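Local coordinates for hemolysin-related protein (Vibrio cholerae serotype O1, PDB 6MLT) that serves as a secreted biofilm matrix protein, binds calcium, and probably helps biofilms adhere through carbohydrate recognition, at residues 224-229 against 594-599; 579-584 against 598-603; 276-281 against 476-481; 280-285 against 444-449. All coordinates share one frame; numbering follows the deposited sequence.

Contact 1 (224-229 against 594-599); sequences SSVANL and QPSWLT. With NA (sodium ion), chain G.
Val226 and Asn228, at the end of inner strand 224-227 of a beta-propeller blade and the start of its sodium-binding loop, face Ser596 and Trp597 of the C-terminal tail, which makes a 3-10 turn at 596-598. The two methyls of Val226 divide the work. CG2, anti to the backbone N, approaches the indole obliquely, with Val226 CG2 3.8 Å from Trp597 CE3, while Val226 CG1 lies 3.8 Å from Ser596 OG. Trp597 presents its CB to the strand, 3.6 Å from Ala227 C; with CG between the backbone N and the carbonyl carbon (chi1 63°), the ring leads away from the strand, and NE1 donates to Asp233 O. From within the tail, Pro595 CB covers one face of the indole toward its rim. Nearer the metal, Asn228 CB rests 3.4 Å from Trp597 O. The two ends of the Asn228 amide do different work. Asn228 OD1 coordinates the sodium ion at 2.4 Å. Asn228 ND2 donates to a water 3.0 Å away, which in turn donates to Trp597 O. The loop resembles the calcium-type, EF-hand-like loops of FG-GAP propeller repeats; here it holds sodium, with Asp230, Asp232, Glu236 and the carbonyl of Lys234 as further ligands. The metal at one end and the bridging water at the other fix the rotation of the amide. A second water accepts from Ser596 OG and donates to Val226 O, 2.7 Å away.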
loop_
_atom_site.group_PDB
_atom_site.type_symbol
_atom_site.label_atom_id
_atom_site.label_comp_id
_atom_site.label_asym_id
_atom_site.label_seq_id
_atom_site.Cartn_x
_atom_site.Cartn_y
_atom_site.Cartn_z
ATOM N N SER A 224 -5.132 -2.701 10.842
ATOM C CA SER A 224 -4.471 -1.458 10.523
ATOM C C SER A 224 -3.987 -1.504 9.084
ATOM O O SER A 224 -3.900 -2.567 8.459
ATOM C CB SER A 224 -3.295 -1.198 11.477
ATOM O OG SER A 224 -2.333 -2.232 11.372
ATOM N N SER A 225 -3.706 -0.314 8.570
ATOM C CA SER A 225 -3.160 -0.088 7.244
ATOM C C SER A 225 -2.011 0.896 7.384
ATOM O O SER A 225 -2.038 1.773 8.250
ATOM C CB SER A 225 -4.215 0.504 6.286
ATOM O OG SER A 225 -5.377 -0.301 6.206
ATOM N N VAL A 226 -1.013 0.767 6.521
ATOM C CA VAL A 226 0.068 1.738 6.441
ATOM C C VAL A 226 -0.023 2.411 5.083
ATOM O O VAL A 226 -0.339 1.764 4.078
ATOM C CB VAL A 226 1.448 1.084 6.672
ATOM C CG1 VAL A 226 1.730 0.017 5.635
ATOM C CG2 VAL A 226 2.543 2.133 6.682
ATOM N N ALA A 227 0.220 3.717 5.060
ATOM C CA ALA A 227 0.110 4.496 3.838
ATOM C C ALA A 227 0.749 5.853 4.082
ATOM O O ALA A 227 1.017 6.241 5.221
ATOM C CB ALA A 227 -1.344 4.666 3.401
ATOM N N ASN A 228 0.978 6.574 2.993
ATOM C CA ASN A 228 1.441 7.950 3.060
ATOM C C ASN A 228 0.239 8.866 2.876
ATOM O O ASN A 228 -0.391 8.869 1.811
ATOM C CB ASN A 228 2.504 8.231 2.003
ATOM C CG ASN A 228 3.219 9.550 2.242
ATOM O OD1 ASN A 228 3.054 10.174 3.293
ATOM N ND2 ASN A 228 4.023 9.974 1.275
ATOM N N LEU A 229 -0.082 9.629 3.919
ATOM C CA LEU A 229 -1.272 10.469 3.930
ATOM C C LEU A 229 -0.945 11.940 4.161
ATOM O O LEU A 229 -1.835 12.712 4.525
ATOM C CB LEU A 229 -2.252 9.971 4.993
ATOM C CG LEU A 229 -2.763 8.547 4.777
ATOM C CD1 LEU A 229 -3.481 8.052 6.019
ATOM C CD2 LEU A 229 -3.685 8.480 3.569
ATOM N N GLN A 594 10.836 -2.498 -1.003
ATOM C CA GLN A 594 10.708 -1.054 -0.931
ATOM C C GLN A 594 9.407 -0.692 -0.213
ATOM O O GLN A 594 8.439 -1.456 -0.247
ATOM C CB GLN A 594 10.730 -0.438 -2.328
ATOM N N PRO A 595 9.353 0.466 0.446
ATOM C CA PRO A 595 8.192 0.778 1.293
ATOM C C PRO A 595 6.921 0.934 0.469
ATOM O O PRO A 595 6.888 1.674 -0.517
ATOM C CB PRO A 595 8.588 2.096 1.972
ATOM C CG PRO A 595 10.047 2.262 1.716
ATOM C CD PRO A 595 10.315 1.576 0.421
ATOM N N SER A 596 5.863 0.240 0.900
ATOM C CA SER A 596 4.591 0.291 0.186
ATOM C C SER A 596 4.096 1.725 0.028
ATOM O O SER A 596 3.531 2.081 -1.013
ATOM C CB SER A 596 3.546 -0.539 0.930
ATOM O OG SER A 596 3.262 0.048 2.192
ATOM N N TRP A 597 4.290 2.559 1.053
ATOM C CA TRP A 597 3.730 3.905 1.041
ATOM C C TRP A 597 4.478 4.846 0.107
ATOM O O TRP A 597 4.003 5.964 -0.120
ATOM C CB TRP A 597 3.701 4.491 2.461
ATOM C CG TRP A 597 5.034 4.682 3.101
ATOM C CD1 TRP A 597 5.799 5.814 3.080
ATOM C CD2 TRP A 597 5.759 3.722 3.884
ATOM N NE1 TRP A 597 6.955 5.614 3.795
ATOM C CE2 TRP A 597 6.955 4.340 4.299
ATOM C CE3 TRP A 597 5.508 2.401 4.275
ATOM C CZ2 TRP A 597 7.905 3.682 5.082
ATOM C CZ3 TRP A 597 6.456 1.749 5.053
ATOM C CH2 TRP A 597 7.635 2.392 5.450
ATOM N N LEU A 598 5.620 4.426 -0.438
ATOM C CA LEU A 598 6.353 5.215 -1.417
ATOM C C LEU A 598 6.272 4.628 -2.820
ATOM O O LEU A 598 6.901 5.167 -3.740
ATOM C CB LEU A 598 7.822 5.349 -0.997
ATOM C CG LEU A 598 8.057 6.008 0.368
ATOM C CD1 LEU A 598 9.536 6.049 0.672
ATOM C CD2 LEU A 598 7.450 7.416 0.434
ATOM N N THR A 599 5.510 3.544 -3.014
ATOM C CA THR A 599 5.364 2.929 -4.325
ATOM C C THR A 599 3.918 3.066 -4.749
ATOM O O THR A 599 3.510 4.131 -5.239
ATOM C CB THR A 599 5.882 1.484 -4.306
ATOM O OG1 THR A 599 5.330 0.758 -3.198
ATOM C CG2 THR A 599 7.405 1.476 -4.181
HETATM NA NA NA G . 3.958 10.679 5.447
HETATM O O HOH W 1 0.791 1.074 1.692
HETATM O O HOH W 2 3.747 8.345 -1.262
#

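Contact 2 (579-584 against 598-603); sequences NFSDIN and LTHNSF
His600 and Ser581 supply the direct hydrogen bond between these two irregular segments: His600 NE2 and Ser581 OG are 3.0 Å apart with an angle of 155°, and either may be the donor. The other ring nitrogen is held within its own segment, where His600 ND1 and Ser602 OG lie 2.9 Å apart and Ser602 N donates to ND1 from a position tilted out of the ring plane. Both nitrogens thus have partners, which fixes the rotation of the imidazole. A water adds an indirect link, 2.7 Å from Ser581 OG and equally near Thr599 OG1; that hydroxyl also lies within hydrogen-bonding reach of Ser596 O, and the acceptor of its proton stays open.

Aromatic contacts come next. Phe580 turns an edge to one face of His600, CD2 standing over the centre of the imidazole; the planes meet at 63° and the centroids are 5.1 Å apart, an edge-to-face stack. Phe580 CB also lies 3.5 Å from His600 NE2.

At the far end the interaction is CH-pi. Asn579 CB stands 3.9 Å from the centroid of the Phe603 ring and 25° off its normal, and the Asn579 amide crosses the ring obliquely.

Phe580 to Ile583 form a type I beta turn. The later segment continues toward the propeller core, where the backbone of Phe603 bonds to that of Val279: the C-terminal tail folds back on itself against the inner strands of the beta-propeller.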
loop_
_atom_site.group_PDB
_atom_site.type_symbol
_atom_site.label_atom_id
_atom_site.label_comp_id
_atom_site.label_asym_id
_atom_site.label_seq_id
_atom_site.Cartn_x
_atom_site.Cartn_y
_atom_site.Cartn_z
ATOM N N ASN A 579 -0.964 -5.892 0.730
ATOM C CA ASN A 579 -0.642 -4.589 0.153
ATOM C C ASN A 579 0.531 -4.685 -0.819
ATOM O O ASN A 579 1.373 -3.781 -0.874
ATOM C CB ASN A 579 -0.337 -3.568 1.256
ATOM C CG ASN A 579 1.016 -3.786 1.905
ATOM O OD1 ASN A 579 1.487 -4.911 2.025
ATOM N ND2 ASN A 579 1.651 -2.697 2.321
ATOM N N PHE A 580 0.593 -5.781 -1.582
ATOM C CA PHE A 580 1.563 -5.989 -2.660
ATOM C C PHE A 580 3.000 -6.187 -2.192
ATOM O O PHE A 580 3.674 -7.131 -2.626
ATOM C CB PHE A 580 1.563 -4.818 -3.651
ATOM C CG PHE A 580 0.387 -4.804 -4.581
ATOM C CD1 PHE A 580 0.309 -5.699 -5.636
ATOM C CD2 PHE A 580 -0.631 -3.886 -4.410
ATOM C CE1 PHE A 580 -0.776 -5.681 -6.498
ATOM C CE2 PHE A 580 -1.715 -3.863 -5.266
ATOM C CZ PHE A 580 -1.786 -4.762 -6.311
ATOM N N SER A 581 3.493 -5.294 -1.333
ATOM C CA SER A 581 4.935 -5.148 -1.166
ATOM C C SER A 581 5.597 -6.341 -0.494
ATOM O O SER A 581 6.819 -6.487 -0.609
ATOM C CB SER A 581 5.239 -3.882 -0.371
ATOM O OG SER A 581 4.679 -2.770 -1.036
ATOM N N ASP A 582 4.838 -7.187 0.200
ATOM C CA ASP A 582 5.405 -8.312 0.932
ATOM C C ASP A 582 5.259 -9.634 0.195
ATOM O O ASP A 582 5.460 -10.692 0.802
ATOM C CB ASP A 582 4.761 -8.418 2.318
ATOM C CG ASP A 582 5.507 -7.617 3.367
ATOM O OD1 ASP A 582 6.755 -7.574 3.296
ATOM O OD2 ASP A 582 4.850 -7.033 4.259
ATOM N N ILE A 583 4.931 -9.612 -1.093
ATOM C CA ILE A 583 4.760 -10.853 -1.838
ATOM C C ILE A 583 5.101 -10.600 -3.300
ATOM O O ILE A 583 4.748 -9.563 -3.870
ATOM C CB ILE A 583 3.328 -11.409 -1.660
ATOM C CG1 ILE A 583 3.236 -12.846 -2.173
ATOM C CG2 ILE A 583 2.298 -10.522 -2.362
ATOM C CD1 ILE A 583 3.930 -13.853 -1.289
ATOM N N ASN A 584 5.821 -11.545 -3.893
ATOM C CA ASN A 584 6.050 -11.565 -5.327
ATOM C C ASN A 584 4.985 -12.425 -6.006
ATOM O O ASN A 584 4.269 -13.193 -5.362
ATOM C CB ASN A 584 7.447 -12.097 -5.636
ATOM C CG ASN A 584 8.552 -11.247 -5.014
ATOM O OD1 ASN A 584 8.489 -10.020 -5.024
ATOM N ND2 ASN A 584 9.569 -11.905 -4.468
ATOM N N LEU A 598 5.620 4.426 -0.438
ATOM C CA LEU A 598 6.353 5.215 -1.417
ATOM C C LEU A 598 6.272 4.628 -2.820
ATOM O O LEU A 598 6.901 5.167 -3.740
ATOM C CB LEU A 598 7.822 5.349 -0.997
ATOM C CG LEU A 598 8.057 6.008 0.368
ATOM C CD1 LEU A 598 9.536 6.049 0.672
ATOM C CD2 LEU A 598 7.450 7.416 0.434
ATOM N N THR A 599 5.510 3.544 -3.014
ATOM C CA THR A 599 5.364 2.929 -4.325
ATOM C C THR A 599 3.918 3.066 -4.749
ATOM O O THR A 599 3.510 4.131 -5.239
ATOM C CB THR A 599 5.882 1.484 -4.306
ATOM O OG1 THR A 599 5.330 0.758 -3.198
ATOM C CG2 THR A 599 7.405 1.476 -4.181
ATOM N N HIS A 600 3.096 2.021 -4.606
ATOM C CA HIS A 600 1.681 2.087 -4.953
ATOM C C HIS A 600 0.851 2.823 -3.906
ATOM O O HIS A 600 -0.236 3.310 -4.232
ATOM C CB HIS A 600 1.131 0.671 -5.132
ATOM C CG HIS A 600 1.440 -0.228 -3.978
ATOM N ND1 HIS A 600 0.601 -0.359 -2.893
ATOM C CD2 HIS A 600 2.519 -1.000 -3.716
ATOM C CE1 HIS A 600 1.138 -1.196 -2.023
ATOM N NE2 HIS A 600 2.307 -1.592 -2.496
ATOM N N ASN A 601 1.334 2.902 -2.666
ATOM C CA ASN A 601 0.667 3.636 -1.593
ATOM C C ASN A 601 -0.794 3.213 -1.453
ATOM O O ASN A 601 -1.709 4.039 -1.423
ATOM C CB ASN A 601 0.779 5.145 -1.806
ATOM C CG ASN A 601 0.435 5.925 -0.552
ATOM O OD1 ASN A 601 0.481 5.382 0.551
ATOM N ND2 ASN A 601 0.091 7.201 -0.713
ATOM N N SER A 602 -1.009 1.903 -1.350
ATOM C CA SER A 602 -2.343 1.360 -1.149
ATOM C C SER A 602 -2.280 0.240 -0.121
ATOM O O SER A 602 -1.209 -0.288 0.188
ATOM C CB SER A 602 -2.947 0.830 -2.457
ATOM O OG SER A 602 -2.271 -0.342 -2.882
ATOM N N PHE A 603 -3.449 -0.121 0.399
ATOM C CA PHE A 603 -3.569 -1.205 1.362
ATOM C C PHE A 603 -4.930 -1.855 1.164
ATOM O O PHE A 603 -5.961 -1.176 1.183
ATOM C CB PHE A 603 -3.396 -0.688 2.795
ATOM C CG PHE A 603 -2.771 -1.688 3.725
ATOM C CD1 PHE A 603 -3.532 -2.708 4.273
ATOM C CD2 PHE A 603 -1.419 -1.617 4.043
ATOM C CE1 PHE A 603 -2.961 -3.633 5.119
ATOM C CE2 PHE A 603 -0.845 -2.545 4.894
ATOM C CZ PHE A 603 -1.615 -3.554 5.430
HETATM O O HOH W 3 6.438 -1.658 -2.722
#

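Contact 3 (276-281 against 476-481); sequences VQAVSS and IGVSAY
Val276 and Ala278 turn their CB atoms toward the neighbouring segment, while Gly477 and Val478 receive them with backbone and one methyl. Val276 CG1, held between its backbone N and carbonyl carbon (chi1 64°), presses on the glycine: Val276 CG1 to Gly477 CA is 3.5 Å, tighter than ordinary van der Waals contact. A CB on Gly477 would itself stand only 3.6 Å from Val276 CG1, so the bare glycine suits the close approach.

One step on, the fit comes from the opposite strand. Val478 CG2 reaches across, 4.0 Å from Ala278 CB and 3.8 Å from Ala278 N, an approach consistent with the small size of alanine. Ser280 and Ala480 then point at each other, CB to CB at 4.3 Å, a looser meeting; the hydroxyl of Ser280 is bonded to Asp489. Val478 O is buried here with no partner in the model.

At the other end a water lies 2.8 Å from Val276 O and 2.9 Å from Ile476 O; it cannot donate to all the acceptors that surround it, so neither bond is certain.

Strands 277-279 and 478-481 run at 21° to each other, nearly parallel, with axes 6.0 Å apart, yet are joined by methyl packing and not by backbone bonds. Each is the first strand of its own antiparallel four-stranded sheet, the relation expected of the innermost strands of consecutive blades in a beta-propeller.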
loop_
_atom_site.group_PDB
_atom_site.type_symbol
_atom_site.label_atom_id
_atom_site.label_comp_id
_atom_site.label_asym_id
_atom_site.label_seq_id
_atom_site.Cartn_x
_atom_site.Cartn_y
_atom_site.Cartn_z
ATOM N N VAL A 276 -11.611 -2.698 10.159
ATOM C CA VAL A 276 -10.633 -2.796 9.082
ATOM C C VAL A 276 -10.954 -1.717 8.062
ATOM O O VAL A 276 -12.100 -1.273 7.947
ATOM C CB VAL A 276 -10.647 -4.213 8.449
ATOM C CG1 VAL A 276 -11.990 -4.496 7.788
ATOM C CG2 VAL A 276 -9.510 -4.382 7.439
ATOM N N GLN A 277 -9.925 -1.278 7.337
ATOM C CA GLN A 277 -10.055 -0.262 6.309
ATOM C C GLN A 277 -9.309 -0.699 5.063
ATOM O O GLN A 277 -8.435 -1.571 5.107
ATOM C CB GLN A 277 -9.474 1.096 6.743
ATOM C CG GLN A 277 -9.329 1.299 8.221
ATOM C CD GLN A 277 -8.201 0.475 8.856
ATOM O OE1 GLN A 277 -7.237 0.083 8.201
ATOM N NE2 GLN A 277 -8.338 0.206 10.137
ATOM N N ALA A 278 -9.672 -0.071 3.950
ATOM C CA ALA A 278 -8.865 -0.055 2.740
ATOM C C ALA A 278 -8.408 1.378 2.507
ATOM O O ALA A 278 -9.148 2.327 2.785
ATOM C CB ALA A 278 -9.649 -0.583 1.530
ATOM N N VAL A 279 -7.176 1.535 2.027
ATOM C CA VAL A 279 -6.569 2.844 1.814
ATOM C C VAL A 279 -6.012 2.864 0.399
ATOM O O VAL A 279 -5.187 2.013 0.044
ATOM C CB VAL A 279 -5.456 3.129 2.838
ATOM C CG1 VAL A 279 -4.877 4.527 2.632
ATOM C CG2 VAL A 279 -5.984 2.942 4.262
ATOM N N SER A 280 -6.454 3.814 -0.414
ATOM C CA SER A 280 -6.068 3.763 -1.820
ATOM C C SER A 280 -6.376 5.092 -2.497
ATOM O O SER A 280 -6.826 6.054 -1.866
ATOM C CB SER A 280 -6.781 2.614 -2.531
ATOM O OG SER A 280 -6.091 2.269 -3.711
ATOM N N SER A 281 -6.094 5.137 -3.798
ATOM C CA SER A 281 -6.420 6.285 -4.645
ATOM C C SER A 281 -7.900 6.196 -5.004
ATOM O O SER A 281 -8.290 5.672 -6.049
ATOM C CB SER A 281 -5.544 6.304 -5.894
ATOM O OG SER A 281 -4.171 6.370 -5.560
ATOM N N ILE A 476 -17.432 -5.761 9.400
ATOM C CA ILE A 476 -17.313 -6.312 8.056
ATOM C C ILE A 476 -16.254 -5.554 7.261
ATOM O O ILE A 476 -16.049 -4.344 7.432
ATOM C CB ILE A 476 -18.669 -6.299 7.328
ATOM C CG1 ILE A 476 -18.587 -7.043 5.986
ATOM C CG2 ILE A 476 -19.160 -4.864 7.101
ATOM C CD1 ILE A 476 -18.289 -8.544 6.113
ATOM N N GLY A 477 -15.565 -6.280 6.393
ATOM C CA GLY A 477 -14.446 -5.724 5.670
ATOM C C GLY A 477 -14.835 -5.071 4.355
ATOM O O GLY A 477 -15.969 -5.163 3.891
ATOM N N VAL A 478 -13.845 -4.399 3.774
ATOM C CA VAL A 478 -13.932 -3.788 2.458
ATOM C C VAL A 478 -12.603 -4.036 1.760
ATOM O O VAL A 478 -11.590 -4.339 2.394
ATOM C CB VAL A 478 -14.215 -2.273 2.534
ATOM C CG1 VAL A 478 -15.579 -2.016 3.164
ATOM C CG2 VAL A 478 -13.123 -1.565 3.327
ATOM N N SER A 479 -12.613 -3.903 0.435
ATOM C CA SER A 479 -11.385 -3.912 -0.349
ATOM C C SER A 479 -11.553 -2.924 -1.494
ATOM O O SER A 479 -12.594 -2.274 -1.630
ATOM C CB SER A 479 -11.051 -5.318 -0.858
ATOM O OG SER A 479 -11.991 -5.738 -1.824
ATOM N N ALA A 480 -10.519 -2.814 -2.323
ATOM C CA ALA A 480 -10.484 -1.810 -3.378
ATOM C C ALA A 480 -9.988 -2.436 -4.671
ATOM O O ALA A 480 -9.160 -3.352 -4.659
ATOM C CB ALA A 480 -9.577 -0.638 -2.999
ATOM N N TYR A 481 -10.496 -1.922 -5.789
ATOM C CA TYR A 481 -10.058 -2.329 -7.117
ATOM C C TYR A 481 -10.617 -1.346 -8.141
ATOM O O TYR A 481 -11.726 -0.825 -7.977
ATOM C CB TYR A 481 -10.507 -3.759 -7.452
ATOM C CG TYR A 481 -10.243 -4.127 -8.898
ATOM C CD1 TYR A 481 -8.944 -4.170 -9.395
ATOM C CD2 TYR A 481 -11.289 -4.405 -9.773
ATOM C CE1 TYR A 481 -8.692 -4.477 -10.725
ATOM C CE2 TYR A 481 -11.048 -4.720 -11.108
ATOM C CZ TYR A 481 -9.748 -4.749 -11.576
ATOM O OH TYR A 481 -9.497 -5.058 -12.894
HETATM O O HOH W 4 -14.363 -2.167 6.595
#

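Contact 4 (280-285 against 444-449); sequences SSFLGK and GIVYAG
Phe282 brings the edge of its ring to Gly444 and its tip to Val446 just after the chain turns away from strand 277-279. From CB, the first torsion sets CG anti to the carbonyl carbon, beside the backbone N (chi1 -70°). CD2 is 3.4 Å from Gly444 O, which lies at the ring's edge near its plane. Gly444 CA is also at that edge; a CB on Gly444 would stand only 3.2 Å from Phe282 CD2, so the missing side chain makes room for the ring. CE2 passes the same carbonyl and begins to meet Val446 CG1. At the tip, Phe282 CZ reaches Val446 CG1 at 3.6 Å, the two side chains crossing at about a right angle. One face of the ring is covered from within its own segment by Ser280 CB, offset toward the rim.

Beside the ring, Ser280 and Gly444 form an antiparallel hydrogen-bonded pair where the chain turns a corner; residues 295-435, which include the beta-prism lectin region, are inserted between the blade's first strand, 277-279, and its second, 443-448. Ser280 N donates to Gly444 O at 3.2 Å and Gly444 N donates to Ser280 O at 2.9 Å, both with angles of 158°. The second bond is almost collinear with its carbonyl, at 173°. Ser280 O also takes a weak bond from Phe282 N at 3.0 Å, closing an inverse gamma turn centred on Ser281. Leu283 adds a marginal touch, with Leu283 CG 4.4 Å from Gly444 CA. Beyond the pair, strand 452-457 continues the sheet, and its Met455 touches both Phe282 and Val446.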
loop_
_atom_site.group_PDB
_atom_site.type_symbol
_atom_site.label_atom_id
_atom_site.label_comp_id
_atom_site.label_asym_id
_atom_site.label_seq_id
_atom_site.Cartn_x
_atom_site.Cartn_y
_atom_site.Cartn_z
ATOM N N SER A 280 -6.454 3.814 -0.414
ATOM C CA SER A 280 -6.068 3.763 -1.820
ATOM C C SER A 280 -6.376 5.092 -2.497
ATOM O O SER A 280 -6.826 6.054 -1.866
ATOM C CB SER A 280 -6.781 2.614 -2.531
ATOM O OG SER A 280 -6.091 2.269 -3.711
ATOM N N SER A 281 -6.094 5.137 -3.798
ATOM C CA SER A 281 -6.420 6.285 -4.645
ATOM C C SER A 281 -7.900 6.196 -5.004
ATOM O O SER A 281 -8.290 5.672 -6.049
ATOM C CB SER A 281 -5.544 6.304 -5.894
ATOM O OG SER A 281 -4.171 6.370 -5.560
ATOM N N PHE A 282 -8.736 6.709 -4.099
ATOM C CA PHE A 282 -10.185 6.667 -4.244
ATOM C C PHE A 282 -10.777 7.970 -4.759
ATOM O O PHE A 282 -11.870 7.956 -5.334
ATOM C CB PHE A 282 -10.855 6.383 -2.895
ATOM C CG PHE A 282 -10.651 4.994 -2.364
ATOM C CD1 PHE A 282 -11.122 3.895 -3.054
ATOM C CD2 PHE A 282 -10.059 4.795 -1.125
ATOM C CE1 PHE A 282 -10.969 2.618 -2.543
ATOM C CE2 PHE A 282 -9.906 3.515 -0.610
ATOM C CZ PHE A 282 -10.368 2.431 -1.321
ATOM N N LEU A 283 -10.113 9.092 -4.506
ATOM C CA LEU A 283 -10.666 10.411 -4.769
ATOM C C LEU A 283 -10.117 11.036 -6.043
ATOM O O LEU A 283 -10.562 12.119 -6.429
ATOM C CB LEU A 283 -10.387 11.335 -3.580
ATOM C CG LEU A 283 -10.744 10.765 -2.203
ATOM C CD1 LEU A 283 -10.524 11.827 -1.126
ATOM C CD2 LEU A 283 -12.176 10.269 -2.188
ATOM N N GLY A 284 -9.180 10.374 -6.702
ATOM C CA GLY A 284 -8.586 10.887 -7.919
ATOM C C GLY A 284 -7.443 9.985 -8.320
ATOM O O GLY A 284 -7.024 9.099 -7.571
ATOM N N LYS A 285 -6.953 10.204 -9.532
ATOM C CA LYS A 285 -5.792 9.456 -9.982
ATOM C C LYS A 285 -4.545 9.976 -9.267
ATOM O O LYS A 285 -4.461 11.162 -8.947
ATOM C CB LYS A 285 -5.623 9.579 -11.496
ATOM N N GLY A 444 -7.831 8.114 -0.113
ATOM C CA GLY A 444 -8.986 7.973 0.745
ATOM C C GLY A 444 -8.813 6.797 1.684
ATOM O O GLY A 444 -8.047 5.863 1.423
ATOM N N ILE A 445 -9.539 6.870 2.795
ATOM C CA ILE A 445 -9.620 5.802 3.785
ATOM C C ILE A 445 -11.086 5.411 3.893
ATOM O O ILE A 445 -11.931 6.253 4.216
ATOM C CB ILE A 445 -9.085 6.254 5.152
ATOM C CG1 ILE A 445 -7.616 6.655 5.045
ATOM C CG2 ILE A 445 -9.263 5.166 6.189
ATOM C CD1 ILE A 445 -7.198 7.670 6.093
ATOM N N VAL A 446 -11.393 4.146 3.633
ATOM C CA VAL A 446 -12.778 3.694 3.618
ATOM C C VAL A 446 -12.923 2.500 4.547
ATOM O O VAL A 446 -12.034 1.643 4.619
ATOM C CB VAL A 446 -13.250 3.354 2.187
ATOM C CG1 VAL A 446 -12.479 2.173 1.617
ATOM C CG2 VAL A 446 -14.755 3.096 2.161
ATOM N N TYR A 447 -14.050 2.448 5.259
ATOM C CA TYR A 447 -14.333 1.340 6.157
ATOM C C TYR A 447 -15.832 1.239 6.388
ATOM O O TYR A 447 -16.582 2.200 6.194
ATOM C CB TYR A 447 -13.606 1.495 7.499
ATOM C CG TYR A 447 -14.240 2.486 8.455
ATOM C CD1 TYR A 447 -13.980 3.848 8.352
ATOM C CD2 TYR A 447 -15.075 2.056 9.476
ATOM C CE1 TYR A 447 -14.543 4.752 9.235
ATOM C CE2 TYR A 447 -15.640 2.947 10.363
ATOM C CZ TYR A 447 -15.372 4.293 10.242
ATOM O OH TYR A 447 -15.939 5.180 11.130
ATOM N N ALA A 448 -16.250 0.053 6.816
ATOM C CA ALA A 448 -17.640 -0.224 7.141
ATOM C C ALA A 448 -17.821 -0.259 8.653
ATOM O O ALA A 448 -17.028 -0.885 9.364
ATOM C CB ALA A 448 -18.086 -1.552 6.534
ATOM N N GLY A 449 -18.861 0.416 9.136
ATOM C CA GLY A 449 -19.267 0.347 10.519
ATOM C C GLY A 449 -20.515 -0.492 10.690
ATOM O O GLY A 449 -20.875 -1.302 9.828
#

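All four contacts lie within about 12 Å of the chain centre, measured from their own centres; contacts 1, 3 and 4 are buried, while contact 2 is partly so. Contacts 3 and 4 share Ser280 and the sheet holding strands 277-279 and 443-448: contact 4 joins two strands of one blade with backbone hydrogen bonds, whereas contact 3 joins neighbouring blades by methyl packing. Contacts 1 and 2 share Leu598 and Thr599 of the C-terminal tail and bring in polar side chains, a sodium ligand in contact 1 and a histidine in contact 2. Asn601 OD1 probably accepts from the backbone N of Asn228, linking contact 2 to contact 1.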